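PDB 2I7H: nitroreductase-like family protein, which belongs to the FMN-dependent nitroreductase family and binds flavin mononucleotide, though its precise role is not established. Local coordinates for residues R88-E102 against I151-I165. Numbering follows the deposited sequence. Where two conformers were deposited one is given.
Sequences RFLSTPAQIVVYMNE and IGLTRGQRIVGILHI
R158 and E102 meet because both start with CG opposite the backbone N (chi1 171° and -175°), after which the arginine bends at chi3 and the glutamate at chi2. The guanidinium then grips the carboxylate side-on in a salt bridge: NH2 of R158 meets the syn lone pair of E102 OE1 at 2.7 Å, while NE of R158 donates to E102 OE2 at 2.9 Å, with both oxygens near the guanidinium plane. At the opposite end, H164 turns the edge of its ring, CE1 foremost, onto the face of F89 in a T-shaped pair with centroids 4.8 Å apart. Q95 CG covers a face of the imidazole, and its amide NE2 donates almost straight to F89 O, tying strand 94-101 back to the helix before it. Between these ends, the central antiparallel strands of the nitroreductase sheet pair through their backbones. A classic beta bulge interrupts them: V160 and G161 both face V98, and V98 O accepts from V160 N at 2.8 Å and only weakly from G161 N. Beta-branched V97, I159 and I162 suit extended strands and fill the buried face with methyl groups; there V97 CG1 meets I151 CD1 tip to tip. L153 covers one face of the Y99 ring, its CD2 3.5 Å from the Y99 centroid, a CH-pi contact. Q157 fastens the turn, its OE1 accepting from T154 N and its NE2 donating to N101 OD1. R158 NH1 also forms a salt bridge with D110 OD2 of the second subunit; the arginine's charge is thus shared between two carboxylates, probably favouring their ionised forms and linking this end of the central strand pair to the second subunit.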
ATOM      1  N   ARG A  88     -23.109  -6.479  13.383  1.00 48.25           N
ATOM      2  CA  ARG A  88     -22.127  -5.498  12.928  1.00 48.00           C
ATOM      3  C   ARG A  88     -22.082  -5.358  11.399  1.00 47.52           C
ATOM      4  O   ARG A  88     -22.078  -4.253  10.864  1.00 47.75           O
ATOM      5  CB  ARG A  88     -20.743  -5.852  13.441  1.00 48.12           C
ATOM      6  CG  ARG A  88     -19.930  -4.645  13.762  1.00 49.88           C
ATOM      7  CD  ARG A  88     -18.548  -4.673  13.150  1.00 52.74           C
ATOM      8  NE  ARG A  88     -17.751  -5.846  13.498  1.00 56.16           N
ATOM      9  CZ  ARG A  88     -17.052  -6.567  12.619  1.00 57.23           C
ATOM     10  NH1 ARG A  88     -17.054  -6.262  11.331  1.00 56.93           N
ATOM     11  NH2 ARG A  88     -16.346  -7.599  13.033  1.00 58.52           N
ATOM     12  N   PHE A  89     -22.025  -6.485  10.707  1.00 46.82           N
ATOM     13  CA  PHE A  89     -21.936  -6.500   9.253  1.00 46.18           C
ATOM     14  C   PHE A  89     -23.209  -5.909   8.647  1.00 46.27           C
ATOM     15  O   PHE A  89     -23.212  -5.374   7.533  1.00 46.35           O
ATOM     16  CB  PHE A  89     -21.781  -7.948   8.761  1.00 44.92           C
ATOM     17  CG  PHE A  89     -20.374  -8.431   8.681  1.00 43.58           C
ATOM     18  CD1 PHE A  89     -19.556  -8.440   9.799  1.00 42.03           C
ATOM     19  CD2 PHE A  89     -19.872  -8.940   7.481  1.00 41.09           C
ATOM     20  CE1 PHE A  89     -18.251  -8.909   9.727  1.00 40.92           C
ATOM     21  CE2 PHE A  89     -18.572  -9.429   7.410  1.00 41.24           C
ATOM     22  CZ  PHE A  89     -17.755  -9.412   8.542  1.00 40.45           C
ATOM     23  N   LEU A  90     -24.304  -6.054   9.376  1.00 46.30           N
ATOM     24  CA  LEU A  90     -25.603  -5.676   8.868  1.00 46.22           C
ATOM     25  C   LEU A  90     -25.955  -4.220   9.194  1.00 46.12           C
ATOM     26  O   LEU A  90     -26.951  -3.681   8.683  1.00 45.50           O
ATOM     27  CB  LEU A  90     -26.652  -6.666   9.377  1.00 46.59           C
ATOM     28  CG  LEU A  90     -27.004  -7.817   8.416  1.00 47.23           C
ATOM     29  CD1 LEU A  90     -25.916  -8.234   7.486  1.00 45.43           C
ATOM     30  CD2 LEU A  90     -27.528  -9.029   9.140  1.00 50.77           C
ATOM     31  N   SER A  91     -25.133  -3.591  10.044  1.00 45.76           N
ATOM     32  CA  SER A  91     -25.208  -2.141  10.284  1.00 45.74           C
ATOM     33  C   SER A  91     -23.978  -1.449   9.719  1.00 44.58           C
ATOM     34  O   SER A  91     -23.573  -0.374  10.181  1.00 44.90           O
ATOM     35  CB  SER A  91     -25.407  -1.813  11.774  1.00 46.19           C
ATOM     36  OG  SER A  91     -24.563  -2.606  12.580  1.00 48.80           O
ATOM     37  N   THR A  92     -23.376  -2.101   8.725  1.00 43.48           N
ATOM     38  CA  THR A  92     -22.272  -1.563   7.949  1.00 41.81           C
ATOM     39  C   THR A  92     -22.770  -1.532   6.517  1.00 41.01           C
ATOM     40  O   THR A  92     -23.118  -2.579   5.974  1.00 41.68           O
ATOM     41  CB  THR A  92     -21.022  -2.452   8.069  1.00 41.90           C
ATOM     42  OG1 THR A  92     -20.619  -2.504   9.440  1.00 42.72           O
ATOM     43  CG2 THR A  92     -19.858  -1.925   7.217  1.00 39.72           C
ATOM     44  N   PRO A  93     -22.885  -0.330   5.929  1.00 39.79           N
ATOM     45  CA  PRO A  93     -23.458  -0.188   4.576  1.00 39.82           C
ATOM     46  C   PRO A  93     -22.859  -1.058   3.452  1.00 39.52           C
ATOM     47  O   PRO A  93     -23.593  -1.496   2.568  1.00 40.16           O
ATOM     48  CB  PRO A  93     -23.272   1.319   4.266  1.00 38.91           C
ATOM     49  CG  PRO A  93     -23.279   1.959   5.565  1.00 38.58           C
ATOM     50  CD  PRO A  93     -22.580   0.986   6.516  1.00 39.36           C
ATOM     51  N   ALA A  94     -21.551  -1.270   3.455  1.00 38.72           N
ATOM     52  CA  ALA A  94     -20.911  -2.023   2.386  1.00 38.22           C
ATOM     53  C   ALA A  94     -19.713  -2.744   2.951  1.00 38.22           C
ATOM     54  O   ALA A  94     -19.069  -2.257   3.890  1.00 38.81           O
ATOM     55  CB  ALA A  94     -20.496  -1.087   1.216  1.00 37.97           C
ATOM     56  N   GLN A  95     -19.462  -3.935   2.416  1.00 38.34           N
ATOM     57  CA  GLN A  95     -18.182  -4.638   2.564  1.00 37.88           C
ATOM     58  C   GLN A  95     -17.588  -4.853   1.186  1.00 37.78           C
ATOM     59  O   GLN A  95     -18.307  -5.189   0.237  1.00 38.14           O
ATOM     60  CB  GLN A  95     -18.346  -5.999   3.240  1.00 37.13           C
ATOM     61  CG  GLN A  95     -18.538  -5.944   4.733  1.00 37.85           C
ATOM     62  CD  GLN A  95     -19.998  -5.894   5.142  1.00 40.07           C
ATOM     63  OE1 GLN A  95     -20.886  -6.387   4.427  1.00 34.19           O
ATOM     64  NE2 GLN A  95     -20.256  -5.312   6.325  1.00 40.58           N
ATOM     65  N   ILE A  96     -16.278  -4.656   1.088  1.00 37.69           N
ATOM     66  CA  ILE A  96     -15.522  -4.963  -0.116  1.00 37.32           C
ATOM     67  C   ILE A  96     -14.403  -5.976   0.174  1.00 36.60           C
ATOM     68  O   ILE A  96     -13.437  -5.668   0.868  1.00 37.15           O
ATOM     69  CB  ILE A  96     -14.983  -3.694  -0.818  1.00 37.39           C
ATOM     70  CG1 ILE A  96     -16.164  -2.790  -1.195  1.00 38.21           C
ATOM     71  CG2 ILE A  96     -14.254  -4.085  -2.108  1.00 37.58           C
ATOM     72  CD1 ILE A  96     -15.788  -1.529  -1.887  1.00 43.85           C
ATOM     73  N   VAL A  97     -14.575  -7.196  -0.326  1.00 35.69           N
ATOM     74  CA  VAL A  97     -13.537  -8.209  -0.226  1.00 35.30           C
ATOM     75  C   VAL A  97     -12.550  -7.940  -1.376  1.00 35.87           C
ATOM     76  O   VAL A  97     -12.939  -7.899  -2.539  1.00 35.87           O
ATOM     77  CB  VAL A  97     -14.117  -9.658  -0.272  1.00 34.66           C
ATOM     78  CG1 VAL A  97     -13.032 -10.652  -0.051  1.00 33.56           C
ATOM     79  CG2 VAL A  97     -15.243  -9.877   0.755  1.00 31.88           C
ATOM     80  N   VAL A  98     -11.301  -7.680  -1.040  1.00 36.49           N
ATOM     81  CA  VAL A  98     -10.273  -7.400  -2.054  1.00 37.11           C
ATOM     82  C   VAL A  98      -9.375  -8.632  -2.129  1.00 37.81           C
ATOM     83  O   VAL A  98      -8.815  -9.073  -1.109  1.00 38.58           O
ATOM     84  CB  VAL A  98      -9.411  -6.168  -1.703  1.00 37.37           C
ATOM     85  CG1 VAL A  98      -8.317  -5.974  -2.747  1.00 36.93           C
ATOM     86  CG2 VAL A  98     -10.294  -4.862  -1.532  1.00 37.08           C
ATOM     87  N   TYR A  99      -9.258  -9.197  -3.321  1.00 37.16           N
ATOM     88  CA  TYR A  99      -8.507 -10.409  -3.484  1.00 37.52           C
ATOM     89  C   TYR A  99      -7.659 -10.380  -4.757  1.00 37.74           C
ATOM     90  O   TYR A  99      -7.811  -9.493  -5.610  1.00 37.96           O
ATOM     91  CB  TYR A  99      -9.429 -11.658  -3.405  1.00 38.23           C
ATOM     92  CG  TYR A  99     -10.342 -11.797  -4.556  1.00 37.73           C
ATOM     93  CD1 TYR A  99     -11.586 -11.139  -4.574  1.00 40.50           C
ATOM     94  CD2 TYR A  99      -9.974 -12.557  -5.658  1.00 39.76           C
ATOM     95  CE1 TYR A  99     -12.428 -11.253  -5.652  1.00 39.31           C
ATOM     96  CE2 TYR A  99     -10.816 -12.684  -6.751  1.00 39.29           C
ATOM     97  CZ  TYR A  99     -12.038 -12.018  -6.742  1.00 39.54           C
ATOM     98  OH  TYR A  99     -12.867 -12.142  -7.828  1.00 40.14           O
HETATM   99  N   MSE A 100      -6.746 -11.348  -4.852  1.00 37.42           N
HETATM  100  CA  MSE A 100      -5.856 -11.496  -6.005  1.00 37.54           C
HETATM  101  C   MSE A 100      -5.555 -12.974  -6.257  1.00 36.89           C
HETATM  102  O   MSE A 100      -5.650 -13.801  -5.343  1.00 35.30           O
HETATM  103  CB  MSE A 100      -4.529 -10.736  -5.789  1.00 36.66           C
HETATM  104  CG  MSE A 100      -3.736 -11.247  -4.581  1.00 39.65           C
HETATM  105 SE   MSE A 100      -2.069 -10.297  -4.379  0.87 37.17          SE
HETATM  106  CE  MSE A 100      -0.944 -11.751  -3.995  1.00 33.20           C
ATOM    107  N   ASN A 101      -5.179 -13.288  -7.494  1.00 36.60           N
ATOM    108  CA  ASN A 101      -4.654 -14.618  -7.784  1.00 37.78           C
ATOM    109  C   ASN A 101      -3.267 -14.702  -7.198  1.00 37.52           C
ATOM    110  O   ASN A 101      -2.466 -13.793  -7.395  1.00 38.44           O
ATOM    111  CB  ASN A 101      -4.655 -14.894  -9.283  1.00 38.28           C
ATOM    112  CG  ASN A 101      -6.048 -14.957  -9.840  1.00 42.27           C
ATOM    113  OD1 ASN A 101      -6.865 -15.750  -9.392  1.00 48.49           O
ATOM    114  ND2 ASN A 101      -6.343 -14.096 -10.811  1.00 49.11           N
ATOM    115  N   GLU A 102      -2.985 -15.790  -6.501  0.60 37.05           N
ATOM    116  CA  GLU A 102      -1.699 -15.928  -5.867  0.60 36.60           C
ATOM    117  C   GLU A 102      -0.700 -16.507  -6.845  0.60 36.07           C
ATOM    118  O   GLU A 102      -0.825 -17.661  -7.259  0.60 37.35           O
ATOM    119  CB  GLU A 102      -1.812 -16.827  -4.642  0.60 36.83           C
ATOM    120  CG  GLU A 102      -0.539 -16.908  -3.900  0.60 36.03           C
ATOM    121  CD  GLU A 102      -0.463 -15.893  -2.852  0.60 35.36           C
ATOM    122  OE1 GLU A 102      -0.125 -16.261  -1.733  0.60 33.67           O
ATOM    123  OE2 GLU A 102      -0.756 -14.713  -3.136  0.60 40.63           O
ATOM    124  N   ILE A 151     -17.340 -17.756  -0.043  1.00 42.61           N
ATOM    125  CA  ILE A 151     -17.648 -16.560  -0.858  1.00 41.66           C
ATOM    126  C   ILE A 151     -17.341 -16.747  -2.354  1.00 42.31           C
ATOM    127  O   ILE A 151     -17.340 -15.770  -3.109  1.00 41.95           O
ATOM    128  CB  ILE A 151     -16.990 -15.246  -0.334  1.00 41.60           C
ATOM    129  CG1 ILE A 151     -15.449 -15.339  -0.337  1.00 41.50           C
ATOM    130  CG2 ILE A 151     -17.557 -14.837   1.017  1.00 40.83           C
ATOM    131  CD1 ILE A 151     -14.737 -14.021  -0.022  1.00 39.67           C
ATOM    132  N   GLY A 152     -17.075 -17.989  -2.771  1.00 42.33           N
ATOM    133  CA  GLY A 152     -16.876 -18.306  -4.193  1.00 43.11           C
ATOM    134  C   GLY A 152     -15.490 -18.090  -4.796  1.00 43.98           C
ATOM    135  O   GLY A 152     -15.352 -18.016  -6.023  1.00 43.65           O
ATOM    136  N   LEU A 153     -14.465 -17.979  -3.952  1.00 44.58           N
ATOM    137  CA  LEU A 153     -13.087 -17.940  -4.428  1.00 45.67           C
ATOM    138  C   LEU A 153     -12.470 -19.340  -4.451  1.00 47.36           C
ATOM    139  O   LEU A 153     -12.811 -20.202  -3.624  1.00 47.31           O
ATOM    140  CB  LEU A 153     -12.220 -17.024  -3.558  1.00 45.01           C
ATOM    141  CG  LEU A 153     -12.573 -15.550  -3.479  1.00 42.25           C
ATOM    142  CD1 LEU A 153     -11.593 -14.861  -2.640  1.00 37.10           C
ATOM    143  CD2 LEU A 153     -12.535 -15.003  -4.842  1.00 45.70           C
ATOM    144  N   THR A 154     -11.547 -19.551  -5.394  1.00 48.66           N
ATOM    145  CA  THR A 154     -10.847 -20.834  -5.540  1.00 49.91           C
ATOM    146  C   THR A 154      -9.608 -20.843  -4.660  1.00 49.68           C
ATOM    147  O   THR A 154      -9.260 -19.821  -4.083  1.00 50.39           O
ATOM    148  CB  THR A 154     -10.468 -21.095  -7.028  1.00 50.32           C
ATOM    149  OG1 THR A 154      -9.414 -20.198  -7.439  1.00 53.21           O
ATOM    150  CG2 THR A 154     -11.692 -20.908  -7.939  1.00 50.43           C
ATOM    151  N   ARG A 155      -8.948 -21.991  -4.529  1.00 49.95           N
ATOM    152  CA  ARG A 155      -7.675 -22.057  -3.800  1.00 50.07           C
ATOM    153  C   ARG A 155      -6.657 -21.273  -4.600  1.00 48.80           C
ATOM    154  O   ARG A 155      -6.773 -21.156  -5.830  1.00 48.39           O
ATOM    155  CB  ARG A 155      -7.177 -23.498  -3.669  1.00 50.44           C
ATOM    156  CG  ARG A 155      -6.162 -23.702  -2.533  1.00 51.33           C
ATOM    157  CD  ARG A 155      -5.785 -25.171  -2.298  1.00 53.17           C
ATOM    158  NE  ARG A 155      -6.944 -26.073  -2.293  1.00 58.22           N
ATOM    159  CZ  ARG A 155      -7.397 -26.694  -3.377  1.00 58.73           C
ATOM    160  NH1 ARG A 155      -6.776 -26.504  -4.544  1.00 60.39           N
ATOM    161  NH2 ARG A 155      -8.456 -27.497  -3.302  1.00 56.87           N
ATOM    162  N   GLY A 156      -5.662 -20.723  -3.931  1.00 47.26           N
ATOM    163  CA  GLY A 156      -4.739 -19.894  -4.695  1.00 47.02           C
ATOM    164  C   GLY A 156      -5.311 -18.547  -5.147  1.00 45.66           C
ATOM    165  O   GLY A 156      -4.779 -17.915  -6.060  1.00 45.64           O
ATOM    166  N   GLN A 157      -6.399 -18.122  -4.510  1.00 43.90           N
ATOM    167  CA  GLN A 157      -6.802 -16.725  -4.535  1.00 43.41           C
ATOM    168  C   GLN A 157      -6.685 -16.199  -3.117  1.00 42.40           C
ATOM    169  O   GLN A 157      -7.242 -16.783  -2.191  1.00 43.11           O
ATOM    170  CB  GLN A 157      -8.216 -16.549  -5.070  1.00 42.80           C
ATOM    171  CG  GLN A 157      -8.317 -16.891  -6.538  1.00 44.18           C
ATOM    172  CD  GLN A 157      -9.720 -16.760  -7.058  1.00 45.99           C
ATOM    173  OE1 GLN A 157     -10.648 -17.373  -6.537  1.00 49.12           O
ATOM    174  NE2 GLN A 157      -9.890 -15.958  -8.090  1.00 45.93           N
ATOM    175  N   ARG A 158      -5.930 -15.126  -2.962  1.00 40.70           N
ATOM    176  CA  ARG A 158      -5.602 -14.582  -1.671  1.00 40.28           C
ATOM    177  C   ARG A 158      -6.472 -13.375  -1.366  1.00 39.46           C
ATOM    178  O   ARG A 158      -6.705 -12.527  -2.230  1.00 38.91           O
ATOM    179  CB  ARG A 158      -4.123 -14.180  -1.626  1.00 40.62           C
ATOM    180  CG  ARG A 158      -3.743 -13.414  -0.384  1.00 41.66           C
ATOM    181  CD  ARG A 158      -2.365 -12.802  -0.517  1.00 50.73           C
ATOM    182  NE  ARG A 158      -1.283 -13.798  -0.455  1.00 54.07           N
ATOM    183  CZ  ARG A 158      -0.585 -14.095   0.646  1.00 52.43           C
ATOM    184  NH1 ARG A 158      -0.877 -13.475   1.782  1.00 51.21           N
ATOM    185  NH2 ARG A 158       0.384 -15.026   0.609  1.00 45.76           N
ATOM    186  N   ILE A 159      -6.950 -13.312  -0.129  1.00 38.55           N
ATOM    187  CA  ILE A 159      -7.758 -12.203   0.330  1.00 38.32           C
ATOM    188  C   ILE A 159      -6.827 -11.249   1.035  1.00 38.40           C
ATOM    189  O   ILE A 159      -6.256 -11.562   2.075  1.00 39.35           O
ATOM    190  CB  ILE A 159      -8.922 -12.657   1.255  1.00 38.23           C
ATOM    191  CG1 ILE A 159      -9.850 -13.617   0.504  1.00 36.88           C
ATOM    192  CG2 ILE A 159      -9.665 -11.449   1.862  1.00 37.50           C
ATOM    193  CD1 ILE A 159     -11.007 -14.165   1.357  1.00 38.02           C
ATOM    194  N   VAL A 160      -6.656 -10.087   0.431  1.00 38.25           N
ATOM    195  CA  VAL A 160      -5.798  -9.048   0.988  1.00 38.18           C
ATOM    196  C   VAL A 160      -6.478  -8.257   2.108  1.00 37.98           C
ATOM    197  O   VAL A 160      -5.823  -7.865   3.069  1.00 38.65           O
ATOM    198  CB  VAL A 160      -5.267  -8.124  -0.115  1.00 37.50           C
ATOM    199  CG1 VAL A 160      -4.272  -7.169   0.450  1.00 35.24           C
ATOM    200  CG2 VAL A 160      -4.629  -9.002  -1.215  1.00 39.04           C
ATOM    201  N   GLY A 161      -7.787  -8.047   1.999  1.00 37.56           N
ATOM    202  CA  GLY A 161      -8.511  -7.357   3.039  1.00 37.29           C
ATOM    203  C   GLY A 161      -9.992  -7.348   2.781  1.00 38.06           C
ATOM    204  O   GLY A 161     -10.444  -7.568   1.652  1.00 37.83           O
ATOM    205  N   ILE A 162     -10.757  -7.139   3.853  1.00 38.44           N
ATOM    206  CA  ILE A 162     -12.171  -6.827   3.724  1.00 38.87           C
ATOM    207  C   ILE A 162     -12.333  -5.412   4.212  1.00 38.58           C
ATOM    208  O   ILE A 162     -12.038  -5.110   5.354  1.00 38.79           O
ATOM    209  CB  ILE A 162     -13.100  -7.807   4.481  1.00 38.34           C
ATOM    210  CG1 ILE A 162     -12.789  -9.247   4.045  1.00 38.88           C
ATOM    211  CG2 ILE A 162     -14.610  -7.399   4.264  1.00 38.61           C
ATOM    212  CD1 ILE A 162     -13.758 -10.320   4.536  1.00 40.68           C
ATOM    213  N   LEU A 163     -12.768  -4.531   3.325  0.50 38.63           N
ATOM    214  CA  LEU A 163     -12.996  -3.149   3.700  0.50 38.88           C
ATOM    215  C   LEU A 163     -14.447  -2.966   4.120  0.50 38.93           C
ATOM    216  O   LEU A 163     -15.348  -3.328   3.381  0.50 38.90           O
ATOM    217  CB  LEU A 163     -12.668  -2.207   2.542  0.50 38.79           C
ATOM    218  CG  LEU A 163     -11.243  -2.083   2.036  0.50 37.41           C
ATOM    219  CD1 LEU A 163     -11.359  -1.718   0.583  0.50 35.74           C
ATOM    220  CD2 LEU A 163     -10.491  -1.001   2.834  0.50 37.09           C
ATOM    221  N   HIS A 164     -14.647  -2.423   5.319  1.00 39.22           N
ATOM    222  CA  HIS A 164     -15.976  -2.115   5.860  1.00 40.03           C
ATOM    223  C   HIS A 164     -16.167  -0.612   5.763  1.00 40.30           C
ATOM    224  O   HIS A 164     -15.315   0.144   6.186  1.00 40.56           O
ATOM    225  CB  HIS A 164     -16.108  -2.607   7.294  1.00 39.39           C
ATOM    226  CG  HIS A 164     -16.126  -4.103   7.402  1.00 40.95           C
ATOM    227  ND1 HIS A 164     -17.227  -4.804   7.836  1.00 41.80           N
ATOM    228  CD2 HIS A 164     -15.176  -5.033   7.123  1.00 38.98           C
ATOM    229  CE1 HIS A 164     -16.954  -6.099   7.842  1.00 41.06           C
ATOM    230  NE2 HIS A 164     -15.719  -6.263   7.405  1.00 41.74           N
ATOM    231  N   ILE A 165     -17.268  -0.191   5.169  1.00 41.13           N
ATOM    232  CA  ILE A 165     -17.373   1.165   4.644  1.00 42.28           C
ATOM    233  C   ILE A 165     -18.723   1.778   4.970  1.00 42.23           C
ATOM    234  O   ILE A 165     -19.745   1.113   4.889  1.00 42.30           O
ATOM    235  CB  ILE A 165     -17.225   1.173   3.098  1.00 42.43           C
ATOM    236  CG1 ILE A 165     -15.968   0.426   2.668  1.00 43.44           C
ATOM    237  CG2 ILE A 165     -17.245   2.606   2.540  1.00 42.41           C
ATOM    238  CD1 ILE A 165     -16.067  -0.213   1.280  1.00 42.76           C
TER